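Local coordinates for protein alpha-L-rhamnosidase (Aspergillus terreus, PDB 6GSZ) that probably hydrolyses terminal non-reducing alpha-L-rhamnose residues of alpha-L-rhamnosides and carries N-linked glycans, at residues T357-N362 with D743-N748; R353-E358 with G363-R368; G397-Q402 with N734-W739; S440-N445 with Y729-N734. All coordinates share one frame; numbering follows the deposited sequence.

Overall arrangement
Interactions 1 and 3 both join the concanavalin-like domain to the six-hairpin glycosidase domain. Interaction 2 stays within the first of these domains, and interaction 4 within the second. Interactions 1 and 2 share T357 and E358 on strand 351-361, and strand 400-404 of interaction 3 pairs with that same strand. Interactions 3 and 4 share N734, just past the end of helix 727-732. Interaction 4 is the buried one, while the other three are partly buried. The chemistry follows the place. Interaction 1 is a thin apolar touch, interaction 2 is a tight hairpin with one bridging water, interaction 3 is polar and water-mediated, and interaction 4 is helix-to-helix packing round a valine.

Interaction 1 (T357-N362 with D743-N748); sequences TEVMEN and DSMLPN. With NAG (2-acetamido-2-deoxy-beta-D-glucopyranose), chain F.
V359 and M745 make the apolar part of this contact. The methyl CE of M745 lies against the CG1 branch of V359, with CG1 and CE 4.0 Å apart. The two side chains run alongside each other in opposite directions. M745 leaves the backbone with CG anti to N (chi1 -176°), and the bend about its CG-SD bond (chi3 -74°) turns CE to the valine. The same methyl is 4.2 Å from M360 O, a van der Waals contact with the backbone. The contact is small, about 76 Å² of buried surface, and the CA atoms of V359 and M745 stay 9.2 Å apart.

The hydrogen bonds lie around this touch. T357 OG1 donates to V359 O over 3.0 Å and sits 39° out of the carbonyl plane. E361 OE2 bonds I751 N, and E358 OE1 bonds F759 N, so two carboxylates also grip the loop beyond 743-748.

The covalent feature is the glycan. N748 ND2 is joined to C1 of the N-acetylglucosamine at 1.4 Å, and L746 CD1 packs on its C6 at 3.7 Å.

Strand 351-361 belongs to the concanavalin-like domain, with strands 364-365 and 400-404 beside it. The loop 743-748 follows helix 727-732 of the six-hairpin domain, and Y729 OH of that helix bonds M745 O.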
# COMPACT_ATOMS: atom_id res chain seq x y z
N THR A 357 -4.41 -4.24 21.64
CA THR A 357 -5.47 -5.07 21.01
C THR A 357 -6.38 -4.20 20.13
O THR A 357 -6.48 -2.99 20.31
CB THR A 357 -6.30 -5.84 22.04
OG1 THR A 357 -7.14 -4.93 22.75
CG2 THR A 357 -5.43 -6.61 23.01
N GLU A 358 -7.07 -4.87 19.22
CA GLU A 358 -8.02 -4.18 18.31
C GLU A 358 -9.35 -3.88 19.00
O GLU A 358 -10.00 -2.86 18.71
CB GLU A 358 -8.28 -5.06 17.09
CG GLU A 358 -7.08 -5.15 16.21
CD GLU A 358 -7.44 -5.80 14.88
OE1 GLU A 358 -7.90 -6.98 14.88
OE2 GLU A 358 -7.30 -5.11 13.86
N VAL A 359 -9.76 -4.80 19.88
CA VAL A 359 -11.09 -4.79 20.47
C VAL A 359 -11.00 -5.23 21.93
O VAL A 359 -9.97 -5.77 22.38
CB VAL A 359 -12.07 -5.71 19.72
CG1 VAL A 359 -12.26 -5.25 18.28
CG2 VAL A 359 -11.65 -7.17 19.79
N MET A 360 -12.10 -4.99 22.63
CA MET A 360 -12.36 -5.52 23.92
C MET A 360 -13.30 -6.72 23.77
O MET A 360 -14.11 -6.79 22.82
CB MET A 360 -13.06 -4.48 24.81
CG MET A 360 -12.36 -3.17 24.95
SD MET A 360 -10.86 -3.34 25.94
CE MET A 360 -11.53 -3.56 27.60
N GLU A 361 -13.22 -7.65 24.71
CA GLU A 361 -14.17 -8.75 24.78
C GLU A 361 -14.31 -9.18 26.24
O GLU A 361 -13.32 -9.37 26.94
CB GLU A 361 -13.67 -9.92 23.93
CG GLU A 361 -14.73 -10.99 23.74
CD GLU A 361 -14.33 -12.30 23.08
OE1 GLU A 361 -13.11 -12.68 23.09
OE2 GLU A 361 -15.29 -12.96 22.51
N ASN A 362 -15.55 -9.36 26.70
CA ASN A 362 -15.76 -9.84 28.06
C ASN A 362 -15.11 -8.87 29.06
O ASN A 362 -14.67 -9.29 30.15
CB ASN A 362 -15.22 -11.28 28.22
CG ASN A 362 -15.99 -12.27 27.39
OD1 ASN A 362 -17.12 -11.99 26.99
ND2 ASN A 362 -15.40 -13.41 27.09
N ASP A 743 -18.60 -10.96 9.93
CA ASP A 743 -18.97 -11.09 11.35
C ASP A 743 -17.72 -11.30 12.23
O ASP A 743 -17.75 -12.15 13.11
CB ASP A 743 -19.98 -12.26 11.54
CG ASP A 743 -19.51 -13.60 10.99
OD1 ASP A 743 -18.42 -13.66 10.33
OD2 ASP A 743 -20.26 -14.58 11.11
N SER A 744 -16.65 -10.51 12.05
CA SER A 744 -15.49 -10.69 12.93
C SER A 744 -15.94 -10.51 14.38
O SER A 744 -15.40 -11.16 15.28
CB SER A 744 -14.36 -9.75 12.60
OG SER A 744 -13.58 -10.21 11.49
N MET A 745 -16.87 -9.57 14.62
CA MET A 745 -17.58 -9.49 15.92
C MET A 745 -19.06 -9.86 15.70
O MET A 745 -19.65 -9.42 14.70
CB MET A 745 -17.52 -8.08 16.50
CG MET A 745 -18.14 -7.91 17.89
SD MET A 745 -17.71 -6.29 18.62
CE MET A 745 -15.98 -6.58 19.03
N LEU A 746 -19.62 -10.65 16.62
CA LEU A 746 -21.01 -11.04 16.57
C LEU A 746 -21.86 -9.95 17.22
O LEU A 746 -21.37 -9.09 17.94
CB LEU A 746 -21.16 -12.40 17.26
CG LEU A 746 -20.19 -13.49 16.80
CD1 LEU A 746 -20.45 -14.77 17.57
CD2 LEU A 746 -20.29 -13.74 15.30
N PRO A 747 -23.18 -9.86 16.94
CA PRO A 747 -23.97 -8.73 17.43
C PRO A 747 -24.00 -8.45 18.94
O PRO A 747 -24.20 -7.28 19.32
CB PRO A 747 -25.40 -9.02 16.90
CG PRO A 747 -25.15 -9.92 15.69
CD PRO A 747 -23.93 -10.76 16.06
N ASN A 748 -23.71 -9.44 19.78
CA ASN A 748 -23.70 -9.19 21.26
C ASN A 748 -22.31 -8.75 21.72
O ASN A 748 -22.11 -8.51 22.90
CB ASN A 748 -24.09 -10.41 22.09
CG ASN A 748 -23.28 -11.63 21.73
OD1 ASN A 748 -22.22 -11.54 21.08
ND2 ASN A 748 -23.77 -12.78 22.15
C1 NAG F . -23.08 -13.96 21.79
C2 NAG F . -23.31 -15.05 22.78
C3 NAG F . -23.08 -16.41 22.14
C4 NAG F . -23.83 -16.55 20.82
C5 NAG F . -23.40 -15.42 19.89
C6 NAG F . -24.03 -15.34 18.49
C7 NAG F . -22.84 -14.14 25.01
C8 NAG F . -21.80 -14.08 26.09
N2 NAG F . -22.45 -14.81 23.92
O3 NAG F . -23.60 -17.34 23.09
O4 NAG F . -23.56 -17.85 20.28
O5 NAG F . -23.78 -14.22 20.56
O6 NAG F . -25.45 -15.17 18.56
O7 NAG F . -23.95 -13.63 25.18

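Interaction 2 (R353-E358 with G363-R368); sequences RFVHTE and GEVATR
T367 lays its CG2 methyl over V355 CG1, the two carbons 3.6 Å apart and the side chains at about a right angle. This is the packing inside a beta hairpin formed by strands 351-361 and 364-365 of the concanavalin-like domain. The chi1 of V355, 177°, turns CG1 away from its own backbone N, which brings it up to T367 CG2. V365 CG2 is a looser neighbour, 4.4 Å from V355 CG1.

T357 crosses V365 at about a right angle. Its hydroxyl OG1 touches V365 CB at 3.4 Å, but its hydrogen bond goes to V359 O. The methyl CG2 of T357 also meets V365, and it lies 3.4 Å from A366 O and 3.7 Å from T367 CG2. T357 sits in the corner formed by the V365 side chain and the A366 carbonyl.

No direct hydrogen bond links the two segments, although V359 and A366 are paired through their backbones further along the hairpin. V365 also packs on Q402, and V355 on T376, so both neighbouring strands of the sheet bear on this hairpin. A water fills the role of a bridge at the end of strand 353-357. It accepts from E358 N at 2.8 Å and donates to A366 O at 2.9 Å.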
# COMPACT_ATOMS: atom_id res chain seq x y z
N ARG A 353 4.33 -2.25 31.15
CA ARG A 353 3.93 -3.16 30.09
C ARG A 353 2.73 -2.58 29.34
O ARG A 353 1.79 -2.03 29.98
CB ARG A 353 3.56 -4.53 30.68
CG ARG A 353 3.28 -5.60 29.63
CD ARG A 353 2.86 -6.93 30.20
NE ARG A 353 1.56 -6.83 30.85
CZ ARG A 353 1.00 -7.80 31.56
NH1 ARG A 353 1.62 -8.97 31.70
NH2 ARG A 353 -0.19 -7.60 32.11
N PHE A 354 2.79 -2.72 28.01
CA PHE A 354 1.74 -2.23 27.10
C PHE A 354 1.26 -3.38 26.23
O PHE A 354 2.05 -3.91 25.44
CB PHE A 354 2.31 -1.11 26.22
CG PHE A 354 2.92 0.05 26.95
CD1 PHE A 354 2.15 1.11 27.37
CD2 PHE A 354 4.27 0.08 27.26
CE1 PHE A 354 2.71 2.18 28.04
CE2 PHE A 354 4.83 1.17 27.89
CZ PHE A 354 4.05 2.21 28.31
N VAL A 355 0.00 -3.80 26.43
CA VAL A 355 -0.57 -4.90 25.67
C VAL A 355 -1.60 -4.31 24.69
O VAL A 355 -2.61 -3.74 25.15
CB VAL A 355 -1.21 -5.96 26.59
CG1 VAL A 355 -1.88 -7.07 25.81
CG2 VAL A 355 -0.18 -6.57 27.55
N HIS A 356 -1.32 -4.46 23.39
CA HIS A 356 -2.11 -3.75 22.36
C HIS A 356 -3.14 -4.69 21.72
O HIS A 356 -2.79 -5.77 21.29
CB HIS A 356 -1.15 -3.23 21.27
CG HIS A 356 -0.02 -2.35 21.75
ND1 HIS A 356 1.07 -2.87 22.42
CD2 HIS A 356 0.20 -1.02 21.65
CE1 HIS A 356 1.92 -1.89 22.67
NE2 HIS A 356 1.41 -0.74 22.26
N THR A 357 -4.41 -4.24 21.64
CA THR A 357 -5.47 -5.07 21.01
C THR A 357 -6.38 -4.20 20.13
O THR A 357 -6.48 -2.99 20.31
CB THR A 357 -6.30 -5.84 22.04
OG1 THR A 357 -7.14 -4.93 22.75
CG2 THR A 357 -5.43 -6.61 23.01
N GLU A 358 -7.07 -4.87 19.22
CA GLU A 358 -8.02 -4.18 18.31
C GLU A 358 -9.35 -3.88 19.00
O GLU A 358 -10.00 -2.86 18.71
CB GLU A 358 -8.28 -5.06 17.09
CG GLU A 358 -7.08 -5.15 16.21
CD GLU A 358 -7.44 -5.80 14.88
OE1 GLU A 358 -7.90 -6.98 14.88
OE2 GLU A 358 -7.30 -5.11 13.86
N GLY A 363 -15.11 -7.57 28.73
CA GLY A 363 -14.69 -6.52 29.65
C GLY A 363 -13.17 -6.37 29.78
O GLY A 363 -12.72 -5.62 30.62
N GLU A 364 -12.38 -7.09 28.95
CA GLU A 364 -10.91 -6.98 28.96
C GLU A 364 -10.39 -6.86 27.51
O GLU A 364 -11.06 -7.25 26.54
CB GLU A 364 -10.24 -8.21 29.57
CG GLU A 364 -10.78 -8.59 30.95
CD GLU A 364 -10.38 -7.66 32.09
OE1 GLU A 364 -9.41 -6.88 31.91
OE2 GLU A 364 -11.03 -7.73 33.15
N VAL A 365 -9.16 -6.39 27.37
CA VAL A 365 -8.53 -6.33 26.07
C VAL A 365 -8.49 -7.76 25.49
O VAL A 365 -8.33 -8.72 26.21
CB VAL A 365 -7.16 -5.65 26.10
CG1 VAL A 365 -7.26 -4.22 26.59
CG2 VAL A 365 -6.12 -6.41 26.90
N ALA A 366 -8.73 -7.88 24.17
CA ALA A 366 -8.84 -9.20 23.55
C ALA A 366 -7.55 -9.59 22.82
O ALA A 366 -7.32 -9.17 21.70
CB ALA A 366 -9.99 -9.17 22.59
N THR A 367 -6.70 -10.40 23.46
CA THR A 367 -5.46 -10.85 22.85
C THR A 367 -5.66 -12.15 22.07
O THR A 367 -4.84 -12.52 21.25
CB THR A 367 -4.37 -11.00 23.91
OG1 THR A 367 -4.84 -11.95 24.87
CG2 THR A 367 -4.03 -9.70 24.58
N ARG A 368 -6.73 -12.90 22.38
CA ARG A 368 -6.92 -14.21 21.78
C ARG A 368 -6.73 -14.19 20.25
O ARG A 368 -5.98 -15.02 19.73
CB ARG A 368 -8.28 -14.78 22.18
CG ARG A 368 -8.49 -16.21 21.72
CD ARG A 368 -9.05 -16.27 20.31
NE ARG A 368 -10.44 -15.84 20.22
CZ ARG A 368 -11.18 -15.94 19.12
NH1 ARG A 368 -10.61 -16.28 17.95
NH2 ARG A 368 -12.47 -15.69 19.22
O HOH W 1 -7.53 -7.64 19.29

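Interaction 3 (G397-Q402 with N734-W739). With NAG (2-acetamido-2-deoxy-beta-D-glucopyranose), chain H.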
# COMPACT_ATOMS: atom_id res chain seq x y z
N GLY A 397 -1.19 -3.38 15.57
CA GLY A 397 -2.49 -2.95 15.08
C GLY A 397 -3.45 -2.94 16.27
O GLY A 397 -3.64 -3.97 16.87
N PHE A 398 -4.00 -1.78 16.64
CA PHE A 398 -4.71 -1.66 17.91
C PHE A 398 -5.57 -0.41 18.00
O PHE A 398 -5.26 0.61 17.39
CB PHE A 398 -3.68 -1.64 19.05
CG PHE A 398 -2.79 -0.42 19.11
CD1 PHE A 398 -1.70 -0.31 18.28
CD2 PHE A 398 -3.03 0.62 20.00
CE1 PHE A 398 -0.89 0.81 18.30
CE2 PHE A 398 -2.19 1.73 20.04
CZ PHE A 398 -1.11 1.83 19.20
N ARG A 399 -6.60 -0.49 18.86
CA ARG A 399 -7.33 0.66 19.37
C ARG A 399 -7.14 0.82 20.90
O ARG A 399 -7.17 1.94 21.41
CB ARG A 399 -8.82 0.51 19.03
CG ARG A 399 -9.71 1.56 19.69
CD ARG A 399 -11.12 1.58 19.16
NE ARG A 399 -11.90 2.49 19.99
CZ ARG A 399 -13.13 2.91 19.71
NH1 ARG A 399 -13.71 2.49 18.59
NH2 ARG A 399 -13.74 3.76 20.53
N TYR A 400 -6.95 -0.32 21.58
CA TYR A 400 -6.86 -0.37 23.04
C TYR A 400 -5.47 -0.83 23.48
O TYR A 400 -4.84 -1.65 22.84
CB TYR A 400 -7.93 -1.33 23.58
CG TYR A 400 -9.34 -0.96 23.17
CD1 TYR A 400 -10.05 -0.00 23.88
CD2 TYR A 400 -9.95 -1.56 22.07
CE1 TYR A 400 -11.33 0.35 23.49
CE2 TYR A 400 -11.23 -1.19 21.67
CZ TYR A 400 -11.91 -0.23 22.39
OH TYR A 400 -13.20 0.13 22.08
N VAL A 401 -5.08 -0.34 24.66
CA VAL A 401 -3.82 -0.77 25.27
C VAL A 401 -4.07 -0.97 26.76
O VAL A 401 -4.43 -0.02 27.45
CB VAL A 401 -2.69 0.24 25.04
CG1 VAL A 401 -1.39 -0.37 25.54
CG2 VAL A 401 -2.60 0.64 23.59
N GLN A 402 -3.82 -2.19 27.25
CA GLN A 402 -3.77 -2.42 28.70
C GLN A 402 -2.37 -2.03 29.18
O GLN A 402 -1.37 -2.48 28.61
CB GLN A 402 -4.05 -3.87 29.06
CG GLN A 402 -4.08 -4.06 30.57
CD GLN A 402 -4.39 -5.48 30.99
OE1 GLN A 402 -5.34 -6.11 30.50
NE2 GLN A 402 -3.58 -5.99 31.91
N ASN A 734 -19.31 -0.09 16.03
CA ASN A 734 -18.22 0.83 16.43
C ASN A 734 -16.92 0.43 15.75
O ASN A 734 -15.84 0.78 16.21
CB ASN A 734 -17.98 0.91 17.93
CG ASN A 734 -19.19 1.43 18.64
OD1 ASN A 734 -19.89 2.26 18.07
ND2 ASN A 734 -19.40 0.92 19.85
N GLY A 735 -17.01 -0.30 14.65
CA GLY A 735 -15.86 -0.51 13.80
C GLY A 735 -15.31 0.80 13.24
O GLY A 735 -16.10 1.68 12.88
N THR A 736 -13.98 0.90 13.18
CA THR A 736 -13.29 2.06 12.64
C THR A 736 -12.33 1.66 11.49
O THR A 736 -11.57 2.49 11.00
CB THR A 736 -12.56 2.83 13.74
OG1 THR A 736 -11.65 1.97 14.44
CG2 THR A 736 -13.52 3.45 14.73
N THR A 737 -12.46 0.41 11.07
CA THR A 737 -11.71 -0.24 10.01
C THR A 737 -12.66 -1.27 9.42
O THR A 737 -13.65 -1.60 10.05
CB THR A 737 -10.44 -0.93 10.54
OG1 THR A 737 -10.74 -1.69 11.71
CG2 THR A 737 -9.34 0.06 10.83
N THR A 738 -12.34 -1.79 8.23
CA THR A 738 -13.09 -2.92 7.70
C THR A 738 -12.49 -4.20 8.30
O THR A 738 -11.30 -4.31 8.55
CB THR A 738 -13.10 -2.91 6.17
OG1 THR A 738 -11.79 -2.80 5.59
CG2 THR A 738 -13.96 -1.77 5.64
N TRP A 739 -13.36 -5.21 8.48
CA TRP A 739 -12.97 -6.45 9.18
C TRP A 739 -12.77 -7.57 8.16
O TRP A 739 -13.34 -7.58 7.08
CB TRP A 739 -14.04 -6.86 10.20
CG TRP A 739 -14.42 -5.80 11.18
CD1 TRP A 739 -13.73 -4.68 11.55
CD2 TRP A 739 -15.59 -5.84 12.00
NE1 TRP A 739 -14.41 -4.01 12.53
CE2 TRP A 739 -15.57 -4.69 12.82
CE3 TRP A 739 -16.68 -6.71 12.07
CZ2 TRP A 739 -16.57 -4.42 13.76
CZ3 TRP A 739 -17.68 -6.45 12.98
CH2 TRP A 739 -17.62 -5.32 13.81
C1 NAG H . -20.50 1.23 20.72
C2 NAG H . -20.70 0.00 21.64
C3 NAG H . -21.86 0.25 22.58
C4 NAG H . -21.65 1.58 23.30
C5 NAG H . -21.36 2.71 22.31
C6 NAG H . -21.02 4.00 23.05
C7 NAG H . -19.98 -2.24 20.83
C8 NAG H . -20.35 -3.40 19.95
N2 NAG H . -20.89 -1.24 20.90
O3 NAG H . -21.93 -0.81 23.54
O4 NAG H . -22.83 1.86 24.03
O5 NAG H . -20.24 2.39 21.48
O6 NAG H . -20.70 4.99 22.08
O7 NAG H . -18.89 -2.26 21.40
O HOH W 2 -13.00 0.64 16.47
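R399 stretches across to N734 and T736 with an almost fully extended chain. It starts at a classic beta bulge, where two residues, R399 and Y400, stand opposite the single T357. CB lies near E358 O. A chi1 of 172° swings CG away from the backbone N and lays it over one face of the Y400 ring, 3.7 Å from the plane and nearer the ring's margin than its middle. Further out, NE forms a salt bridge with D331 OD1. One face of the guanidinium then meets the tyrosine hydroxyl, with Y400 OH 3.4 Å above the plane. The arginine is therefore held along its length by the ring and by the aspartate.

NH1 is the tip that crosses the contact. It has no direct hydrogen bond to the other segment: N734 O lies at the guanidinium edge, but 3.6 Å from NH1. T736 CG2 approaches NH1 obliquely at 4.0 Å. A water makes the link instead. It lies in the guanidinium plane, accepts from R399 NH1 at 2.9 Å and donates to N734 O at 2.9 Å. It is also bonded to T736 OG1 at 2.8 Å. T736 OG1 has a second partner in N335 N. N734 carries a glycan, its ND2 joined covalently to C1 of N-acetylglucosamine.

R399 thus connects two domains. On its own side the backbone pairs with strands 328-332 and 351-361. On the far side T736 packs on K441 of helix 437-453, just after helix 727-732 has ended.

Interaction 4 (S440-N445 with Y729-N734). With NAG (2-acetamido-2-deoxy-beta-D-glucopyranose), chain H.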
# COMPACT_ATOMS: atom_id res chain seq x y z
N SER A 440 -20.53 7.65 5.01
CA SER A 440 -19.31 8.48 5.14
C SER A 440 -18.30 7.81 6.09
O SER A 440 -17.09 7.79 5.79
CB SER A 440 -19.59 9.88 5.61
OG SER A 440 -20.42 10.56 4.69
N LYS A 441 -18.79 7.26 7.21
CA LYS A 441 -17.89 6.59 8.14
C LYS A 441 -17.30 5.33 7.51
O LYS A 441 -16.12 5.01 7.76
CB LYS A 441 -18.61 6.25 9.44
CG LYS A 441 -17.76 5.54 10.49
CD LYS A 441 -16.56 6.34 10.94
CE LYS A 441 -15.98 5.88 12.26
NZ LYS A 441 -14.81 6.71 12.66
N LEU A 442 -18.10 4.58 6.76
CA LEU A 442 -17.58 3.40 6.03
C LEU A 442 -16.35 3.79 5.20
O LEU A 442 -15.33 3.09 5.24
CB LEU A 442 -18.66 2.80 5.14
CG LEU A 442 -18.22 1.61 4.28
CD1 LEU A 442 -17.70 0.46 5.16
CD2 LEU A 442 -19.36 1.18 3.36
N HIS A 443 -16.42 4.89 4.45
CA HIS A 443 -15.29 5.31 3.65
C HIS A 443 -14.07 5.63 4.55
O HIS A 443 -12.96 5.27 4.22
CB HIS A 443 -15.64 6.45 2.68
CG HIS A 443 -14.52 6.68 1.73
ND1 HIS A 443 -13.47 7.55 1.99
CD2 HIS A 443 -14.28 6.12 0.53
CE1 HIS A 443 -12.62 7.50 0.96
NE2 HIS A 443 -13.12 6.63 0.05
N GLU A 444 -14.29 6.35 5.66
CA GLU A 444 -13.21 6.63 6.59
C GLU A 444 -12.57 5.31 7.08
O GLU A 444 -11.32 5.20 7.19
CB GLU A 444 -13.75 7.54 7.70
CG GLU A 444 -12.69 7.97 8.67
CD GLU A 444 -13.05 9.11 9.62
OE1 GLU A 444 -14.16 9.65 9.53
OE2 GLU A 444 -12.19 9.46 10.44
N ASN A 445 -13.41 4.31 7.34
CA ASN A 445 -12.92 3.02 7.83
C ASN A 445 -12.10 2.30 6.76
O ASN A 445 -11.08 1.66 7.10
CB ASN A 445 -14.06 2.10 8.27
CG ASN A 445 -14.76 2.60 9.52
OD1 ASN A 445 -14.42 3.65 10.09
ND2 ASN A 445 -15.79 1.85 9.92
N TYR A 729 -23.08 -2.88 9.19
CA TYR A 729 -23.08 -3.59 10.47
C TYR A 729 -21.77 -3.31 11.20
O TYR A 729 -21.75 -3.08 12.39
CB TYR A 729 -23.27 -5.09 10.25
CG TYR A 729 -22.95 -5.93 11.45
CD1 TYR A 729 -23.82 -5.98 12.51
CD2 TYR A 729 -21.79 -6.69 11.52
CE1 TYR A 729 -23.54 -6.75 13.62
CE2 TYR A 729 -21.49 -7.47 12.62
CZ TYR A 729 -22.38 -7.50 13.68
OH TYR A 729 -22.09 -8.27 14.77
N GLN A 730 -20.66 -3.39 10.46
CA GLN A 730 -19.36 -3.21 11.11
C GLN A 730 -19.24 -1.78 11.66
O GLN A 730 -18.70 -1.58 12.74
CB GLN A 730 -18.21 -3.56 10.15
CG GLN A 730 -18.37 -4.92 9.50
CD GLN A 730 -17.19 -5.40 8.70
OE1 GLN A 730 -16.36 -4.61 8.25
NE2 GLN A 730 -17.10 -6.72 8.49
N VAL A 731 -19.86 -0.81 10.98
CA VAL A 731 -19.85 0.60 11.39
C VAL A 731 -20.68 0.79 12.68
O VAL A 731 -20.26 1.45 13.66
CB VAL A 731 -20.36 1.50 10.24
CG1 VAL A 731 -20.49 2.93 10.71
CG2 VAL A 731 -19.39 1.45 9.05
N VAL A 732 -21.89 0.24 12.71
CA VAL A 732 -22.78 0.45 13.85
C VAL A 732 -22.29 -0.36 15.05
O VAL A 732 -22.71 -0.04 16.15
CB VAL A 732 -24.26 0.22 13.50
CG1 VAL A 732 -24.72 1.11 12.36
CG2 VAL A 732 -24.60 -1.24 13.26
N MET A 733 -21.39 -1.34 14.86
CA MET A 733 -20.74 -2.07 15.97
C MET A 733 -19.47 -1.34 16.44
O MET A 733 -18.68 -1.89 17.20
CB MET A 733 -20.40 -3.49 15.52
CG MET A 733 -21.62 -4.36 15.30
SD MET A 733 -22.51 -4.70 16.83
CE MET A 733 -21.34 -5.74 17.68
N ASN A 734 -19.31 -0.09 16.03
CA ASN A 734 -18.22 0.83 16.43
C ASN A 734 -16.92 0.43 15.75
O ASN A 734 -15.84 0.78 16.21
CB ASN A 734 -17.98 0.91 17.93
CG ASN A 734 -19.19 1.43 18.64
OD1 ASN A 734 -19.89 2.26 18.07
ND2 ASN A 734 -19.40 0.92 19.85
C1 NAG H . -20.50 1.23 20.72
C2 NAG H . -20.70 0.00 21.64
C3 NAG H . -21.86 0.25 22.58
C4 NAG H . -21.65 1.58 23.30
C5 NAG H . -21.36 2.71 22.31
C6 NAG H . -21.02 4.00 23.05
C7 NAG H . -19.98 -2.24 20.83
C8 NAG H . -20.35 -3.40 19.95
N2 NAG H . -20.89 -1.24 20.90
O3 NAG H . -21.93 -0.81 23.54
O4 NAG H . -22.83 1.86 24.03
O5 NAG H . -20.24 2.39 21.48
O6 NAG H . -20.70 4.99 22.08
O7 NAG H . -18.89 -2.26 21.40
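Within segments 440-445 and 729-734 the nearest CA atoms are those of L442 and V731, 6.5 Å apart. V731 is the side chain that fills the approach. Its two methyls divide the work. CG1 meets the aliphatic start of K441, 3.8 Å from CG. CG2 lies against the backbone of helix 437-453, 4.0 Å from L442 CA, and is 4.2 Å from L442 CB. The same methyl touches the amide of N445, 3.7 Å from ND2. K441 bends at chi2 (60°), and its charged end leads away from the valine.

Both helices belong to the six-hairpin glycosidase domain, the (alpha/alpha)6 barrel of this family. Helix 727-732 stops here in a Schellman motif. N734 has positive phi, with its N bonded to V731 O and G735 N bonded to Q730 O. N445 reaches that end of the helix too, because its ND2 donates to G735 O. That bond holds the N445 amide in place beside the valine.

L442 also packs on W727 and L728 of helix 727-732. V731 lies against L438, and with L438, V732 and N734 it lines a pocket that holds 2-(2-methoxyethoxy)ethanol, probably picked up from the crystallisation liquor. At the end of helix 727-732, M733 CG lies over one face of the Y729 ring, 3.5 Å from the plane and toward its margin. The far end of M733 reaches the glycan, with CE 3.4 Å from C8 of the N-acetylglucosamine.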